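Terminal oxygenase component of carbazole 1,9a-dioxygenase (Nocardioides aromaticivorans, PDB 3GCF) serves as the terminal oxygenase of carbazole 1,9a-dioxygenase, a Rieske nonheme iron enzyme that probably passes electrons from its [2Fe-2S] cluster to a mononuclear iron for dioxygenation of carbazole. Local coordinates at residues 173-183 with 337-348. Sequence-based numbering, arbitrary orientation.
Sequences VQSNWRLGVEN and DVWAREAQQEFY. With FE2 (Fe (II) ion), chain P.
The guanidinium of R341 has the carbonyl of G180 over one face and OD1 of N183 at its edge, where NE gives a nearly straight bond (NE to OD1 2.9 Å, 166°) lying in the guanidinium plane. R341 is extended from CG to NE, and its CD comes 3.5 Å from CA of G180; glycine suits this turn because O of W177 crowds the CB position. The N183 amide is turned 64° from the guanidinium. Its ND2 donates to D337, meeting OD1 at 3.3 Å from above the carboxylate plane, and also bonds Y98 of the second subunit. An asparagine suits this place because one amide can accept from the arginine and donate to the aspartate. Farther along, apolar CD2 of L179 suits oblique packing on the Y348 ring, 3.6 Å from CD2 of Y348. Long chains carry acceptors to the backbone before helix 177-183: OE2 of E342 takes N of Q174 at 2.9 Å, and Q345, CG anti to its backbone N, folds at chi2 (50°), bringing OE1 back within 2.7 Å of N of N176 as acceptor. D337, whose OD2 also accepts from N334, binds the iron through both oxygens, completing with H189 and H193 the two-histidine, one-carboxylate facial triad of Rieske oxygenases.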
loop_
_atom_site.group_PDB
_atom_site.type_symbol
_atom_site.label_atom_id
_atom_site.label_comp_id
_atom_site.label_asym_id
_atom_site.label_seq_id
_atom_site.Cartn_x
_atom_site.Cartn_y
_atom_site.Cartn_z
ATOM N N VAL A 173 0.912 16.889 5.594
ATOM C CA VAL A 173 1.217 16.150 6.822
ATOM C C VAL A 173 0.345 14.897 6.834
ATOM O O VAL A 173 -0.847 14.960 6.526
ATOM C CB VAL A 173 0.910 16.985 8.091
ATOM C CG1 VAL A 173 1.201 16.161 9.345
ATOM C CG2 VAL A 173 1.753 18.255 8.095
ATOM N N GLN A 174 0.939 13.759 7.184
ATOM C CA GLN A 174 0.206 12.502 7.186
ATOM C C GLN A 174 -0.555 12.203 8.480
ATOM O O GLN A 174 -0.243 11.246 9.183
ATOM C CB GLN A 174 1.153 11.336 6.878
ATOM C CG GLN A 174 2.006 11.496 5.612
ATOM C CD GLN A 174 1.176 11.635 4.337
ATOM O OE1 GLN A 174 0.236 10.879 4.111
ATOM N NE2 GLN A 174 1.539 12.596 3.492
ATOM N N SER A 175 -1.548 13.025 8.796
ATOM C CA SER A 175 -2.373 12.800 9.974
ATOM C C SER A 175 -3.679 13.520 9.739
ATOM O O SER A 175 -3.755 14.424 8.903
ATOM C CB SER A 175 -1.713 13.357 11.251
ATOM O OG SER A 175 -2.144 14.683 11.545
ATOM N N ASN A 176 -4.708 13.116 10.473
ATOM C CA ASN A 176 -6.001 13.768 10.367
ATOM C C ASN A 176 -5.744 15.227 10.740
ATOM O O ASN A 176 -4.835 15.514 11.523
ATOM C CB ASN A 176 -6.985 13.146 11.356
ATOM C CG ASN A 176 -8.351 13.786 11.291
ATOM O OD1 ASN A 176 -8.729 14.554 12.177
ATOM N ND2 ASN A 176 -9.109 13.463 10.246
ATOM N N TRP A 177 -6.541 16.139 10.193
ATOM C CA TRP A 177 -6.374 17.562 10.457
ATOM C C TRP A 177 -6.555 17.943 11.922
ATOM O O TRP A 177 -5.896 18.861 12.413
ATOM C CB TRP A 177 -7.353 18.382 9.611
ATOM C CG TRP A 177 -8.788 18.216 10.021
ATOM C CD1 TRP A 177 -9.603 17.158 9.747
ATOM C CD2 TRP A 177 -9.569 19.133 10.802
ATOM N NE1 TRP A 177 -10.843 17.356 10.304
ATOM C CE2 TRP A 177 -10.850 18.560 10.959
ATOM C CE3 TRP A 177 -9.311 20.382 11.383
ATOM C CZ2 TRP A 177 -11.875 19.194 11.679
ATOM C CZ3 TRP A 177 -10.330 21.015 12.097
ATOM C CH2 TRP A 177 -11.595 20.418 12.237
ATOM N N ARG A 178 -7.452 17.254 12.622
ATOM C CA ARG A 178 -7.693 17.575 14.022
ATOM C C ARG A 178 -6.447 17.356 14.877
ATOM O O ARG A 178 -6.243 18.053 15.869
ATOM C CB ARG A 178 -8.882 16.763 14.547
ATOM C CG ARG A 178 -10.198 17.156 13.870
ATOM C CD ARG A 178 -11.309 16.145 14.103
ATOM N NE ARG A 178 -10.927 14.821 13.628
ATOM C CZ ARG A 178 -11.731 13.763 13.615
ATOM N NH1 ARG A 178 -12.984 13.866 14.048
ATOM N NH2 ARG A 178 -11.275 12.593 13.182
ATOM N N LEU A 179 -5.606 16.399 14.493
ATOM C CA LEU A 179 -4.380 16.152 15.245
ATOM C C LEU A 179 -3.420 17.320 15.011
ATOM O O LEU A 179 -2.558 17.599 15.839
ATOM C CB LEU A 179 -3.727 14.833 14.813
ATOM C CG LEU A 179 -4.577 13.575 15.042
ATOM C CD1 LEU A 179 -3.801 12.328 14.623
ATOM C CD2 LEU A 179 -4.970 13.494 16.512
ATOM N N GLY A 180 -3.574 17.997 13.876
ATOM C CA GLY A 180 -2.725 19.139 13.582
ATOM C C GLY A 180 -3.133 20.316 14.454
ATOM O O GLY A 180 -2.298 20.930 15.132
ATOM N N VAL A 181 -4.428 20.627 14.442
ATOM C CA VAL A 181 -4.972 21.726 15.239
ATOM C C VAL A 181 -4.622 21.553 16.718
ATOM O O VAL A 181 -4.106 22.468 17.360
ATOM C CB VAL A 181 -6.520 21.793 15.142
ATOM C CG1 VAL A 181 -7.034 22.990 15.946
ATOM C CG2 VAL A 181 -6.960 21.899 13.688
ATOM N N GLU A 182 -4.918 20.371 17.248
ATOM C CA GLU A 182 -4.653 20.073 18.646
ATOM C C GLU A 182 -3.167 20.047 19.001
ATOM O O GLU A 182 -2.808 20.154 20.170
ATOM C CB GLU A 182 -5.339 18.758 19.029
ATOM C CG GLU A 182 -6.857 18.887 18.992
ATOM C CD GLU A 182 -7.579 17.667 19.514
ATOM O OE1 GLU A 182 -6.927 16.813 20.150
ATOM O OE2 GLU A 182 -8.806 17.571 19.296
ATOM N N ASN A 183 -2.308 19.914 17.997
ATOM C CA ASN A 183 -0.867 19.921 18.223
ATOM C C ASN A 183 -0.403 21.376 18.257
ATOM O O ASN A 183 0.570 21.720 18.929
ATOM C CB ASN A 183 -0.143 19.162 17.105
ATOM C CG ASN A 183 1.326 19.548 16.989
ATOM O OD1 ASN A 183 1.717 20.267 16.070
ATOM N ND2 ASN A 183 2.142 19.074 17.920
ATOM N N ASP A 337 6.944 19.167 14.735
ATOM C CA ASP A 337 5.501 19.073 14.918
ATOM C C ASP A 337 4.884 18.129 13.893
ATOM O O ASP A 337 3.834 17.539 14.141
ATOM C CB ASP A 337 4.837 20.453 14.801
ATOM C CG ASP A 337 5.012 21.297 16.053
ATOM O OD1 ASP A 337 4.846 20.754 17.164
ATOM O OD2 ASP A 337 5.295 22.509 15.929
ATOM N N VAL A 338 5.542 17.980 12.745
ATOM C CA VAL A 338 5.034 17.108 11.693
ATOM C C VAL A 338 5.012 15.636 12.121
ATOM O O VAL A 338 3.956 15.007 12.106
ATOM C CB VAL A 338 5.859 17.265 10.388
ATOM C CG1 VAL A 338 5.359 16.281 9.324
ATOM C CG2 VAL A 338 5.734 18.695 9.869
ATOM N N TRP A 339 6.153 15.078 12.518
ATOM C CA TRP A 339 6.129 13.675 12.927
ATOM C C TRP A 339 5.384 13.486 14.244
ATOM O O TRP A 339 4.882 12.400 14.527
ATOM C CB TRP A 339 7.543 13.068 13.014
ATOM C CG TRP A 339 8.523 13.729 13.955
ATOM C CD1 TRP A 339 9.476 14.653 13.627
ATOM C CD2 TRP A 339 8.688 13.466 15.357
ATOM N NE1 TRP A 339 10.225 14.976 14.734
ATOM C CE2 TRP A 339 9.764 14.264 15.809
ATOM C CE3 TRP A 339 8.034 12.630 16.275
ATOM C CZ2 TRP A 339 10.203 14.255 17.142
ATOM C CZ3 TRP A 339 8.471 12.620 17.606
ATOM C CH2 TRP A 339 9.547 13.430 18.022
ATOM N N ALA A 340 5.296 14.544 15.046
ATOM C CA ALA A 340 4.576 14.451 16.309
ATOM C C ALA A 340 3.108 14.180 16.003
ATOM O O ALA A 340 2.467 13.360 16.656
ATOM C CB ALA A 340 4.717 15.749 17.103
ATOM N N ARG A 341 2.572 14.879 15.009
ATOM C CA ARG A 341 1.182 14.686 14.621
ATOM C C ARG A 341 0.989 13.282 14.060
ATOM O O ARG A 341 0.073 12.560 14.455
ATOM C CB ARG A 341 0.777 15.714 13.558
ATOM C CG ARG A 341 0.755 17.152 14.056
ATOM C CD ARG A 341 0.583 18.148 12.921
ATOM N NE ARG A 341 0.943 19.496 13.354
ATOM C CZ ARG A 341 1.053 20.547 12.549
ATOM N NH1 ARG A 341 0.822 20.428 11.249
ATOM N NH2 ARG A 341 1.430 21.717 13.045
ATOM N N GLU A 342 1.867 12.897 13.140
ATOM C CA GLU A 342 1.787 11.590 12.496
ATOM C C GLU A 342 1.938 10.425 13.469
ATOM O O GLU A 342 1.424 9.333 13.223
ATOM C CB GLU A 342 2.840 11.507 11.385
ATOM C CG GLU A 342 2.735 12.681 10.418
ATOM C CD GLU A 342 3.813 12.697 9.352
ATOM O OE1 GLU A 342 4.930 12.196 9.605
ATOM O OE2 GLU A 342 3.546 13.237 8.259
ATOM N N ALA A 343 2.637 10.654 14.575
ATOM C CA ALA A 343 2.827 9.604 15.566
ATOM C C ALA A 343 1.509 9.308 16.284
ATOM O O ALA A 343 1.376 8.287 16.960
ATOM C CB ALA A 343 3.894 10.032 16.576
ATOM N N GLN A 344 0.537 10.204 16.120
ATOM C CA GLN A 344 -0.775 10.070 16.758
ATOM C C GLN A 344 -1.834 9.493 15.824
ATOM O O GLN A 344 -2.892 9.057 16.276
ATOM C CB GLN A 344 -1.274 11.445 17.240
ATOM C CG GLN A 344 -0.397 12.136 18.273
ATOM C CD GLN A 344 -0.844 13.570 18.562
ATOM O OE1 GLN A 344 -1.938 13.808 19.071
ATOM N NE2 GLN A 344 0.010 14.529 18.230
ATOM N N GLN A 345 -1.553 9.506 14.525
ATOM C CA GLN A 345 -2.503 9.041 13.519
ATOM C C GLN A 345 -3.109 7.656 13.753
ATOM O O GLN A 345 -4.326 7.492 13.670
ATOM C CB GLN A 345 -1.857 9.108 12.130
ATOM C CG GLN A 345 -2.784 8.740 10.966
ATOM C CD GLN A 345 -4.111 9.478 11.007
ATOM O OE1 GLN A 345 -4.181 10.638 11.417
ATOM N NE2 GLN A 345 -5.172 8.808 10.567
ATOM N N GLU A 346 -2.280 6.660 14.047
ATOM C CA GLU A 346 -2.808 5.317 14.269
ATOM C C GLU A 346 -3.761 5.251 15.461
ATOM O O GLU A 346 -4.880 4.738 15.349
ATOM C CB GLU A 346 -1.675 4.310 14.484
ATOM C CG GLU A 346 -2.186 2.898 14.757
ATOM C CD GLU A 346 -1.083 1.927 15.151
ATOM O OE1 GLU A 346 -0.251 1.571 14.284
ATOM O OE2 GLU A 346 -1.047 1.523 16.335
ATOM N N PHE A 347 -3.309 5.763 16.600
ATOM C CA PHE A 347 -4.114 5.754 17.817
ATOM C C PHE A 347 -5.488 6.383 17.602
ATOM O O PHE A 347 -6.518 5.748 17.844
ATOM C CB PHE A 347 -3.371 6.498 18.934
ATOM C CG PHE A 347 -4.109 6.531 20.249
ATOM C CD1 PHE A 347 -4.464 5.351 20.896
ATOM C CD2 PHE A 347 -4.410 7.744 20.860
ATOM C CE1 PHE A 347 -5.109 5.377 22.140
ATOM C CE2 PHE A 347 -5.055 7.786 22.105
ATOM C CZ PHE A 347 -5.403 6.598 22.744
ATOM N N TYR A 348 -5.496 7.634 17.152
ATOM C CA TYR A 348 -6.741 8.364 16.921
ATOM C C TYR A 348 -7.469 7.960 15.644
ATOM O O TYR A 348 -8.697 7.887 15.623
ATOM C CB TYR A 348 -6.462 9.873 16.882
ATOM C CG TYR A 348 -6.227 10.484 18.247
ATOM C CD1 TYR A 348 -7.304 10.840 19.067
ATOM C CD2 TYR A 348 -4.930 10.674 18.735
ATOM C CE1 TYR A 348 -7.095 11.371 20.341
ATOM C CE2 TYR A 348 -4.710 11.200 20.007
ATOM C CZ TYR A 348 -5.797 11.546 20.802
ATOM O OH TYR A 348 -5.586 12.057 22.057
HETATM FE FE FE2 P . 4.856 22.547 18.197
HETATM O O HOH W 1 -2.341 16.508 18.530
HETATM O O HOH W 2 4.800 24.619 18.321
HETATM O O HOH W 3 2.940 22.799 17.611
#